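Long-range contacts in YcaO (Methanopyrus kandleri, PDB 6CIB), which binds ADP and magnesium and, as a member of the YcaO family, probably uses ATP to install thioamides in peptide backbones: residues E89-R94 against E112-V117; E175-H180 against N366-P371; P239-A244 against D302-V307. One frame throughout, in Å; residues are numbered along the deposited sequence.

Interaction 1: E89-R94 against E112-V117; sequences EEIIER and EWVEGV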
loop_
_atom_site.group_PDB
_atom_site.type_symbol
_atom_site.label_atom_id
_atom_site.label_comp_id
_atom_site.label_asym_id
_atom_site.label_seq_id
_atom_site.Cartn_x
_atom_site.Cartn_y
_atom_site.Cartn_z
ATOM N N GLU A 89 18.453 16.239 2.040
ATOM C CA GLU A 89 18.616 17.674 2.294
ATOM C C GLU A 89 18.494 18.498 1.008
ATOM O O GLU A 89 18.050 19.646 1.047
ATOM C CB GLU A 89 19.952 17.927 3.008
ATOM C CG GLU A 89 20.091 19.275 3.702
ATOM C CD GLU A 89 19.090 19.527 4.824
ATOM O OE1 GLU A 89 18.765 18.616 5.618
ATOM O OE2 GLU A 89 18.635 20.677 4.924
ATOM N N GLU A 90 18.864 17.878 -0.115
ATOM C CA GLU A 90 18.695 18.408 -1.474
ATOM C C GLU A 90 17.340 19.074 -1.727
ATOM O O GLU A 90 17.280 20.149 -2.333
ATOM C CB GLU A 90 18.865 17.277 -2.498
ATOM C CG GLU A 90 20.278 16.739 -2.659
ATOM C CD GLU A 90 21.108 17.557 -3.636
ATOM O OE1 GLU A 90 21.270 17.112 -4.795
ATOM O OE2 GLU A 90 21.591 18.647 -3.250
ATOM N N ILE A 91 16.267 18.429 -1.260
ATOM C CA ILE A 91 14.897 18.856 -1.567
ATOM C C ILE A 91 14.150 19.421 -0.359
ATOM O O ILE A 91 12.953 19.687 -0.446
ATOM C CB ILE A 91 14.070 17.737 -2.271
ATOM C CG1 ILE A 91 13.927 16.493 -1.363
ATOM C CG2 ILE A 91 14.661 17.423 -3.648
ATOM C CD1 ILE A 91 12.921 15.461 -1.830
ATOM N N ILE A 92 14.851 19.598 0.762
ATOM C CA ILE A 92 14.253 20.208 1.952
ATOM C C ILE A 92 14.323 21.731 1.836
ATOM O O ILE A 92 15.351 22.283 1.428
ATOM C CB ILE A 92 14.891 19.691 3.270
ATOM C CG1 ILE A 92 14.525 18.214 3.500
ATOM C CG2 ILE A 92 14.419 20.502 4.472
ATOM C CD1 ILE A 92 15.427 17.469 4.465
ATOM N N GLU A 93 13.216 22.393 2.170
ATOM C CA GLU A 93 13.158 23.855 2.247
ATOM C C GLU A 93 12.767 24.300 3.643
ATOM O O GLU A 93 11.904 23.686 4.284
ATOM C CB GLU A 93 12.190 24.424 1.215
ATOM C CG GLU A 93 12.791 24.541 -0.175
ATOM C CD GLU A 93 11.785 24.996 -1.216
ATOM O OE1 GLU A 93 11.227 26.108 -1.068
ATOM O OE2 GLU A 93 11.561 24.242 -2.190
ATOM N N ARG A 94 13.406 25.366 4.115
ATOM C CA ARG A 94 13.203 25.811 5.491
ATOM C C ARG A 94 12.419 27.106 5.649
ATOM O O ARG A 94 11.669 27.257 6.620
ATOM C CB ARG A 94 14.521 25.844 6.258
ATOM C CG ARG A 94 14.826 24.492 6.864
ATOM C CD ARG A 94 16.184 24.429 7.528
ATOM N NE ARG A 94 16.452 23.064 7.979
ATOM C CZ ARG A 94 16.994 22.114 7.221
ATOM N NH1 ARG A 94 17.348 22.379 5.970
ATOM N NH2 ARG A 94 17.194 20.900 7.715
ATOM N N GLU A 112 10.999 21.925 8.592
ATOM C CA GLU A 112 11.463 21.317 7.341
ATOM C C GLU A 112 10.285 20.949 6.446
ATOM O O GLU A 112 9.348 20.282 6.884
ATOM C CB GLU A 112 12.296 20.063 7.621
ATOM C CG GLU A 112 13.709 20.316 8.127
ATOM C CD GLU A 112 13.769 20.708 9.592
ATOM O OE1 GLU A 112 13.052 20.099 10.418
ATOM O OE2 GLU A 112 14.544 21.631 9.917
ATOM N N TRP A 113 10.360 21.377 5.190
ATOM C CA TRP A 113 9.293 21.175 4.218
ATOM C C TRP A 113 9.850 20.608 2.928
ATOM O O TRP A 113 11.036 20.776 2.632
ATOM C CB TRP A 113 8.588 22.499 3.899
ATOM C CG TRP A 113 8.023 23.199 5.090
ATOM C CD1 TRP A 113 8.684 24.050 5.929
ATOM C CD2 TRP A 113 6.682 23.112 5.581
ATOM N NE1 TRP A 113 7.840 24.497 6.912
ATOM C CE2 TRP A 113 6.603 23.941 6.726
ATOM C CE3 TRP A 113 5.536 22.412 5.170
ATOM C CZ2 TRP A 113 5.422 24.094 7.465
ATOM C CZ3 TRP A 113 4.361 22.566 5.904
ATOM C CH2 TRP A 113 4.314 23.403 7.038
ATOM N N VAL A 114 8.980 19.931 2.179
ATOM C CA VAL A 114 9.243 19.538 0.791
ATOM C C VAL A 114 8.077 20.005 -0.091
ATOM O O VAL A 114 6.906 19.850 0.273
ATOM C CB VAL A 114 9.460 18.010 0.624
ATOM C CG1 VAL A 114 10.042 17.697 -0.746
ATOM C CG2 VAL A 114 10.391 17.456 1.695
ATOM N N GLU A 115 8.412 20.576 -1.245
ATOM C CA GLU A 115 7.422 21.058 -2.201
ATOM C C GLU A 115 6.724 19.904 -2.926
ATOM O O GLU A 115 7.373 19.091 -3.592
ATOM C CB GLU A 115 8.085 21.990 -3.214
ATOM C CG GLU A 115 7.122 22.894 -3.977
ATOM C CD GLU A 115 7.767 23.525 -5.199
ATOM O OE1 GLU A 115 8.950 23.917 -5.120
ATOM O OE2 GLU A 115 7.095 23.627 -6.245
ATOM N N GLY A 116 5.404 19.831 -2.763
ATOM C CA GLY A 116 4.574 18.899 -3.513
ATOM C C GLY A 116 3.687 19.607 -4.522
ATOM O O GLY A 116 3.806 20.819 -4.727
ATOM N N VAL A 117 2.815 18.838 -5.170
ATOM C CA VAL A 117 1.803 19.392 -6.078
ATOM C C VAL A 117 0.413 18.928 -5.629
ATOM O O VAL A 117 0.201 17.737 -5.367
ATOM C CB VAL A 117 2.041 19.003 -7.566
ATOM C CG1 VAL A 117 1.192 19.873 -8.488
ATOM C CG2 VAL A 117 3.506 19.157 -7.963
HETATM O O HOH W 1 11.069 20.710 -2.091
#
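The Arg94 guanidinium has Glu89 CD at one edge, in its plane, and Glu112 CG over one face. The Trp113 ring has Glu93 O at its edge, in plane, 3.6 Å from Trp113 CD1. Arg94 bridges two carboxylates. Its NH1 meets the syn lone pair of Glu89 OE2 at a very short 2.4 Å. Its NE bonds to the anti lone pair of Glu112 OE2 at 3.1 Å. This second bond is bent, 135° at the hydrogen, and the oxygen sits 30° out of the guanidinium plane. The three residues form a salt-bridge network, and the arginine would probably keep both carboxylates ionised. The backbones make a single antiparallel bridge, a hydrogen-bonded pair. Glu93 N donates to Trp113 O at 2.8 Å, nearly straight at 172°, and Trp113 N returns a bond to Glu93 O at 2.9 Å. Beyond it the segments part, and a water links Ile91 O to Glu115 N. Ile91 CD1 packs obliquely on Val114 CG1 at 3.8 Å. Glu93 OE2 and Glu115 OE1, both acidic, are 3.9 Å apart and would probably repel. Residues 89-94 follow helix 68-85. Strand 113-118 pairs along one edge with strand 124-128. On its other edge Trp113 takes Glu93, and Val117 bonds to Glu334 of strand 332-336.

Interaction 2: E175-H180 against N366-P371; sequences EYFRIH and NMPEKP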
loop_
_atom_site.group_PDB
_atom_site.type_symbol
_atom_site.label_atom_id
_atom_site.label_comp_id
_atom_site.label_asym_id
_atom_site.label_seq_id
_atom_site.Cartn_x
_atom_site.Cartn_y
_atom_site.Cartn_z
ATOM N N GLU A 175 -11.445 -0.595 11.501
ATOM C CA GLU A 175 -10.874 -0.725 12.850
ATOM C C GLU A 175 -11.373 0.337 13.848
ATOM O O GLU A 175 -11.620 0.018 15.011
ATOM C CB GLU A 175 -9.334 -0.730 12.822
ATOM C CG GLU A 175 -8.677 -1.825 11.978
ATOM C CD GLU A 175 -8.880 -3.250 12.480
ATOM O OE1 GLU A 175 -9.384 -3.465 13.599
ATOM O OE2 GLU A 175 -8.519 -4.182 11.732
ATOM N N TYR A 176 -11.509 1.583 13.396
ATOM C CA TYR A 176 -11.971 2.684 14.258
ATOM C C TYR A 176 -13.389 2.444 14.792
ATOM O O TYR A 176 -13.627 2.591 15.988
ATOM C CB TYR A 176 -11.902 4.021 13.512
ATOM C CG TYR A 176 -12.095 5.251 14.376
ATOM C CD1 TYR A 176 -11.018 5.818 15.071
ATOM C CD2 TYR A 176 -13.347 5.866 14.480
ATOM C CE1 TYR A 176 -11.188 6.953 15.857
ATOM C CE2 TYR A 176 -13.530 7.002 15.265
ATOM C CZ TYR A 176 -12.448 7.541 15.949
ATOM O OH TYR A 176 -12.623 8.664 16.722
ATOM N N PHE A 177 -14.307 2.065 13.899
ATOM C CA PHE A 177 -15.710 1.825 14.240
ATOM C C PHE A 177 -16.009 0.366 14.548
ATOM O O PHE A 177 -17.144 0.040 14.899
ATOM C CB PHE A 177 -16.626 2.272 13.099
ATOM C CG PHE A 177 -16.630 3.751 12.861
ATOM C CD1 PHE A 177 -17.223 4.625 13.782
ATOM C CD2 PHE A 177 -16.052 4.279 11.705
ATOM C CE1 PHE A 177 -17.232 5.998 13.550
ATOM C CE2 PHE A 177 -16.057 5.652 11.472
ATOM C CZ PHE A 177 -16.647 6.510 12.394
ATOM N N ARG A 178 -15.002 -0.501 14.409
ATOM C CA ARG A 178 -15.170 -1.962 14.520
ATOM C C ARG A 178 -16.336 -2.465 13.662
ATOM O O ARG A 178 -17.225 -3.181 14.138
ATOM C CB ARG A 178 -15.263 -2.415 15.980
ATOM C CG ARG A 178 -13.961 -2.221 16.723
ATOM C CD ARG A 178 -13.931 -3.009 18.012
ATOM N NE ARG A 178 -12.556 -3.387 18.321
ATOM C CZ ARG A 178 -12.074 -4.626 18.264
ATOM N NH1 ARG A 178 -12.854 -5.650 17.930
ATOM N NH2 ARG A 178 -10.801 -4.843 18.561
ATOM N N ILE A 179 -16.319 -2.043 12.396
ATOM C CA ILE A 179 -17.259 -2.500 11.377
ATOM C C ILE A 179 -16.995 -3.979 11.096
ATOM O O ILE A 179 -15.840 -4.412 11.072
ATOM C CB ILE A 179 -17.129 -1.671 10.067
ATOM C CG1 ILE A 179 -17.411 -0.182 10.344
ATOM C CG2 ILE A 179 -18.052 -2.214 8.974
ATOM C CD1 ILE A 179 -17.174 0.755 9.175
ATOM N N HIS A 180 -18.081 -4.735 10.918
ATOM C CA HIS A 180 -18.052 -6.120 10.464
ATOM C C HIS A 180 -18.299 -6.134 8.944
ATOM O O HIS A 180 -19.459 -6.180 8.517
ATOM C CB HIS A 180 -19.148 -6.928 11.180
ATOM C CG HIS A 180 -18.906 -7.133 12.645
ATOM N ND1 HIS A 180 -18.891 -8.382 13.223
ATOM C CD2 HIS A 180 -18.678 -6.252 13.650
ATOM C CE1 HIS A 180 -18.662 -8.266 14.519
ATOM N NE2 HIS A 180 -18.520 -6.983 14.802
ATOM N N ASN A 366 -10.303 12.711 8.482
ATOM C CA ASN A 366 -11.708 13.126 8.479
ATOM C C ASN A 366 -12.596 11.939 8.812
ATOM O O ASN A 366 -12.722 11.011 8.019
ATOM C CB ASN A 366 -12.093 13.743 7.129
ATOM C CG ASN A 366 -11.351 15.033 6.841
ATOM O OD1 ASN A 366 -10.746 15.634 7.732
ATOM N ND2 ASN A 366 -11.399 15.470 5.590
HETATM N N MSE A 367 -13.181 11.971 10.003
HETATM C CA MSE A 367 -14.003 10.874 10.507
HETATM C C MSE A 367 -15.410 11.358 10.737
HETATM O O MSE A 367 -15.602 12.394 11.378
HETATM C CB MSE A 367 -13.362 10.383 11.806
HETATM C CG MSE A 367 -13.611 8.905 12.082
HETATM SE SE MSE A 367 -12.784 7.797 10.676
HETATM C CE MSE A 367 -11.149 7.276 11.641
ATOM N N PRO A 368 -16.423 10.634 10.202
ATOM C CA PRO A 368 -17.802 10.984 10.563
ATOM C C PRO A 368 -18.148 10.490 11.975
ATOM O O PRO A 368 -17.428 9.652 12.533
ATOM C CB PRO A 368 -18.642 10.265 9.503
ATOM C CG PRO A 368 -17.814 9.100 9.085
ATOM C CD PRO A 368 -16.372 9.487 9.272
ATOM N N GLU A 369 -19.229 11.022 12.540
ATOM C CA GLU A 369 -19.706 10.636 13.876
ATOM C C GLU A 369 -20.273 9.203 13.936
ATOM O O GLU A 369 -20.202 8.552 14.983
ATOM C CB GLU A 369 -20.705 11.681 14.421
ATOM C CG GLU A 369 -22.088 11.737 13.760
ATOM C CD GLU A 369 -22.100 12.373 12.374
ATOM O OE1 GLU A 369 -22.546 13.535 12.255
ATOM O OE2 GLU A 369 -21.672 11.712 11.400
ATOM N N LYS A 370 -20.804 8.728 12.804
ATOM C CA LYS A 370 -21.451 7.411 12.677
ATOM C C LYS A 370 -20.743 6.537 11.616
ATOM O O LYS A 370 -20.191 7.083 10.650
ATOM C CB LYS A 370 -22.932 7.604 12.309
ATOM C CG LYS A 370 -23.860 6.471 12.727
ATOM C CD LYS A 370 -25.320 6.799 12.462
ATOM C CE LYS A 370 -26.221 5.666 12.926
ATOM N NZ LYS A 370 -27.657 5.949 12.651
ATOM N N PRO A 371 -20.738 5.188 11.796
ATOM C CA PRO A 371 -20.238 4.289 10.737
ATOM C C PRO A 371 -21.008 4.425 9.410
ATOM O O PRO A 371 -22.242 4.508 9.439
ATOM C CB PRO A 371 -20.459 2.892 11.326
ATOM C CG PRO A 371 -20.396 3.092 12.794
ATOM C CD PRO A 371 -20.971 4.454 13.058
#
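Glu175 OE2 is the best-held polar atom: two indole N-H groups grip it, NE1 of Trp171 and NE1 of Trp292. Glu175 OE1 is bonded to His291 NE2, so the carboxylate is fixed on the side of the helix turned from residues 366-371. No hydrogen bond crosses between the segments, and the contact is carried by rings and apolar chains. Phe177 is central. Its side chain sets out toward the loop, and with CG anti to the carbonyl carbon (chi1 -67°) the ring lies between Pro371 and Tyr176. Pro371 CA lies over the centre of one face, 4.2 Å from the centroid of the Phe177 ring. Tyr176 CD2 covers the opposite face. Pro368 O meets the ring edge in plane, 3.2 Å from Phe177 CZ. Met367, modelled as selenomethionine, bends at chi2 and chi3 so that its methyl CE rests over the Tyr176 face, 3.5 Å from Tyr176 CG, a CH-pi contact. Its SE makes oblique Met-aromatic contacts with both rings. Pro371 CG touches Phe177 CD1 at 3.7 Å, but Pro371 is poorly ordered. An alanine in place of Phe177 would remove the ring between Pro371 and Tyr176 and would probably loosen the loop. Arg178, with a positive phi of 49°, turns the chain off the helix. The contact thus packs the C-terminal end of helix 154-177 against the late loop beyond strand 346-351. Met367 also touches Ile173 on that helix, and Tyr176 meets Tyr357 edge to face.

Interaction 3: P239-A244 against D302-V307; sequences PDPEMA and DDLDRV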
loop_
_atom_site.group_PDB
_atom_site.type_symbol
_atom_site.label_atom_id
_atom_site.label_comp_id
_atom_site.label_asym_id
_atom_site.label_seq_id
_atom_site.Cartn_x
_atom_site.Cartn_y
_atom_site.Cartn_z
ATOM N N PRO A 239 -9.707 -0.105 -8.822
ATOM C CA PRO A 239 -10.955 0.030 -9.594
ATOM C C PRO A 239 -11.450 -1.310 -10.154
ATOM O O PRO A 239 -12.638 -1.467 -10.417
ATOM C CB PRO A 239 -10.568 0.979 -10.739
ATOM C CG PRO A 239 -9.077 0.925 -10.803
ATOM C CD PRO A 239 -8.656 0.775 -9.367
ATOM N N ASP A 240 -10.530 -2.258 -10.324
ATOM C CA ASP A 240 -10.862 -3.606 -10.720
ATOM C C ASP A 240 -10.951 -4.482 -9.461
ATOM O O ASP A 240 -9.926 -4.776 -8.845
ATOM C CB ASP A 240 -9.802 -4.124 -11.709
ATOM C CG ASP A 240 -10.035 -5.568 -12.145
ATOM O OD1 ASP A 240 -10.968 -6.243 -11.651
ATOM O OD2 ASP A 240 -9.255 -6.032 -13.003
ATOM N N PRO A 241 -12.176 -4.926 -9.092
ATOM C CA PRO A 241 -12.334 -5.727 -7.864
ATOM C C PRO A 241 -11.535 -7.041 -7.860
ATOM O O PRO A 241 -11.112 -7.496 -6.793
ATOM C CB PRO A 241 -13.844 -5.986 -7.798
ATOM C CG PRO A 241 -14.337 -5.821 -9.202
ATOM C CD PRO A 241 -13.461 -4.761 -9.808
ATOM N N GLU A 242 -11.319 -7.623 -9.041
ATOM C CA GLU A 242 -10.492 -8.826 -9.195
ATOM C C GLU A 242 -9.031 -8.595 -8.788
ATOM O O GLU A 242 -8.426 -9.469 -8.192
ATOM C CB GLU A 242 -10.542 -9.359 -10.630
ATOM C CG GLU A 242 -11.828 -10.081 -11.011
ATOM C CD GLU A 242 -11.848 -10.471 -12.480
ATOM O OE1 GLU A 242 -11.156 -11.438 -12.865
ATOM O OE2 GLU A 242 -12.544 -9.798 -13.262
HETATM N N MSE A 243 -8.488 -7.422 -9.121
HETATM C CA MSE A 243 -7.126 -7.024 -8.734
HETATM C C MSE A 243 -7.048 -6.810 -7.247
HETATM O O MSE A 243 -6.068 -7.208 -6.618
HETATM C CB MSE A 243 -6.697 -5.755 -9.475
HETATM C CG MSE A 243 -5.251 -5.375 -9.141
HETATM SE SE MSE A 243 -4.789 -3.593 -9.832
HETATM C CE MSE A 243 -4.642 -4.239 -11.678
ATOM N N ALA A 244 -8.078 -6.180 -6.678
ATOM C CA ALA A 244 -8.162 -5.962 -5.226
ATOM C C ALA A 244 -8.122 -7.275 -4.435
ATOM O O ALA A 244 -7.441 -7.356 -3.405
ATOM C CB ALA A 244 -9.411 -5.153 -4.869
ATOM N N ASP A 302 -19.193 -10.623 -8.990
ATOM C CA ASP A 302 -19.777 -10.274 -10.296
ATOM C C ASP A 302 -20.816 -9.151 -10.222
ATOM O O ASP A 302 -21.096 -8.510 -11.234
ATOM C CB ASP A 302 -20.380 -11.511 -10.971
ATOM C CG ASP A 302 -19.478 -12.721 -10.875
ATOM O OD1 ASP A 302 -19.429 -13.337 -9.780
ATOM O OD2 ASP A 302 -18.818 -13.045 -11.886
ATOM N N ASP A 303 -21.375 -8.922 -9.032
ATOM C CA ASP A 303 -22.334 -7.843 -8.799
ATOM C C ASP A 303 -21.677 -6.460 -8.748
ATOM O O ASP A 303 -22.361 -5.447 -8.890
ATOM C CB ASP A 303 -23.135 -8.086 -7.509
ATOM C CG ASP A 303 -24.125 -9.251 -7.622
ATOM O OD1 ASP A 303 -24.485 -9.673 -8.745
ATOM O OD2 ASP A 303 -24.557 -9.744 -6.563
ATOM N N LEU A 304 -20.363 -6.421 -8.536
ATOM C CA LEU A 304 -19.635 -5.160 -8.438
ATOM C C LEU A 304 -19.411 -4.527 -9.813
ATOM O O LEU A 304 -18.800 -5.137 -10.690
ATOM C CB LEU A 304 -18.310 -5.343 -7.673
ATOM C CG LEU A 304 -18.361 -5.924 -6.251
ATOM C CD1 LEU A 304 -16.959 -6.143 -5.705
ATOM C CD2 LEU A 304 -19.176 -5.055 -5.300
ATOM N N ASP A 305 -19.932 -3.311 -9.991
ATOM C CA ASP A 305 -19.774 -2.537 -11.233
ATOM C C ASP A 305 -18.320 -2.144 -11.460
ATOM O O ASP A 305 -17.628 -1.771 -10.516
ATOM C CB ASP A 305 -20.609 -1.247 -11.186
ATOM C CG ASP A 305 -22.105 -1.503 -11.072
ATOM O OD1 ASP A 305 -22.656 -2.289 -11.886
ATOM O OD2 ASP A 305 -22.733 -0.896 -10.171
ATOM N N ARG A 306 -17.865 -2.238 -12.706
ATOM C CA ARG A 306 -16.604 -1.617 -13.109
ATOM C C ARG A 306 -16.894 -0.180 -13.515
ATOM O O ARG A 306 -17.348 0.076 -14.630
ATOM C CB ARG A 306 -15.923 -2.388 -14.244
ATOM C CG ARG A 306 -15.123 -3.593 -13.771
ATOM C CD ARG A 306 -13.815 -3.762 -14.537
ATOM N NE ARG A 306 -12.804 -2.775 -14.144
ATOM C CZ ARG A 306 -11.592 -2.663 -14.691
ATOM N NH1 ARG A 306 -11.207 -3.476 -15.671
ATOM N NH2 ARG A 306 -10.753 -1.726 -14.257
ATOM N N VAL A 307 -16.657 0.745 -12.585
ATOM C CA VAL A 307 -16.941 2.172 -12.793
ATOM C C VAL A 307 -15.808 2.793 -13.610
ATOM O O VAL A 307 -16.053 3.487 -14.597
ATOM C CB VAL A 307 -17.144 2.936 -11.451
ATOM C CG1 VAL A 307 -17.525 4.391 -11.693
ATOM C CG2 VAL A 307 -18.201 2.264 -10.580
HETATM O O HOH W 2 -14.398 0.793 -10.734
#
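Arg306 and Asp240 make the closest side-chain contact. Asp240 CB lies over one face of the Arg306 guanidinium, toward its rim, 3.6 Å from Arg306 NH2. The carboxylate and guanidinium planes are stacked, 24° apart. Asp240 OD2 is 4.2 Å from Arg306 NH1 and well out of the guanidinium plane, so the charges are near but no salt bridge forms. Arg306 gets there by bending at chi2 and chi3. Next to this, Pro241 CB packs on Leu304 CD1 at 3.8 Å. A water joins the backbones: it donates to Pro239 O at 2.9 Å and accepts from Val307 N, also at 2.9 Å. The next shell fixes Asp240. It is the N-cap of helix 241-260. Its CG is anti to the backbone N (chi1 178°), and OD1 accepts from Glu242 N at 3.0 Å, met from 45° above the carboxylate plane. Asp240 N bonds in turn to Ser238 OG. Further out, Tyr217 of strand 217-224 touches Pro241 and Leu304, and its OH is hydrogen-bonded to Asp305 O. The Asp240 carboxylate therefore sits between a helix N-terminus and an arginine, and both would probably hold it ionised. Arg306 NE is buried here with no partner in the model. The pairing across the segments thus rests on stacking, unbonded opposite charges, one apolar touch and one shared water.

Overall arrangement
The three contacts are separate. Their centres lie about 34 Å (1 to 2), about 38 Å (1 to 3) and about 24 Å (2 to 3) apart. Interactions 1 and 3 are on opposite sides of the chain's centre. Interaction 1 closes first along the chain. Interaction 2 then opens at 175-180 and closes last at 366-371, with both segments of interaction 3 in between. Interaction 1 uses strand 113-118 of the five-stranded antiparallel sheet; strand 346-351 of that sheet leads on to residues 366-371. Helix 154-177 ends in interaction 2 and carries the ADP-binding Glu156 and Gln160. Pro239 of interaction 3 comes within about 9 Å of Gln160, side chain to side chain.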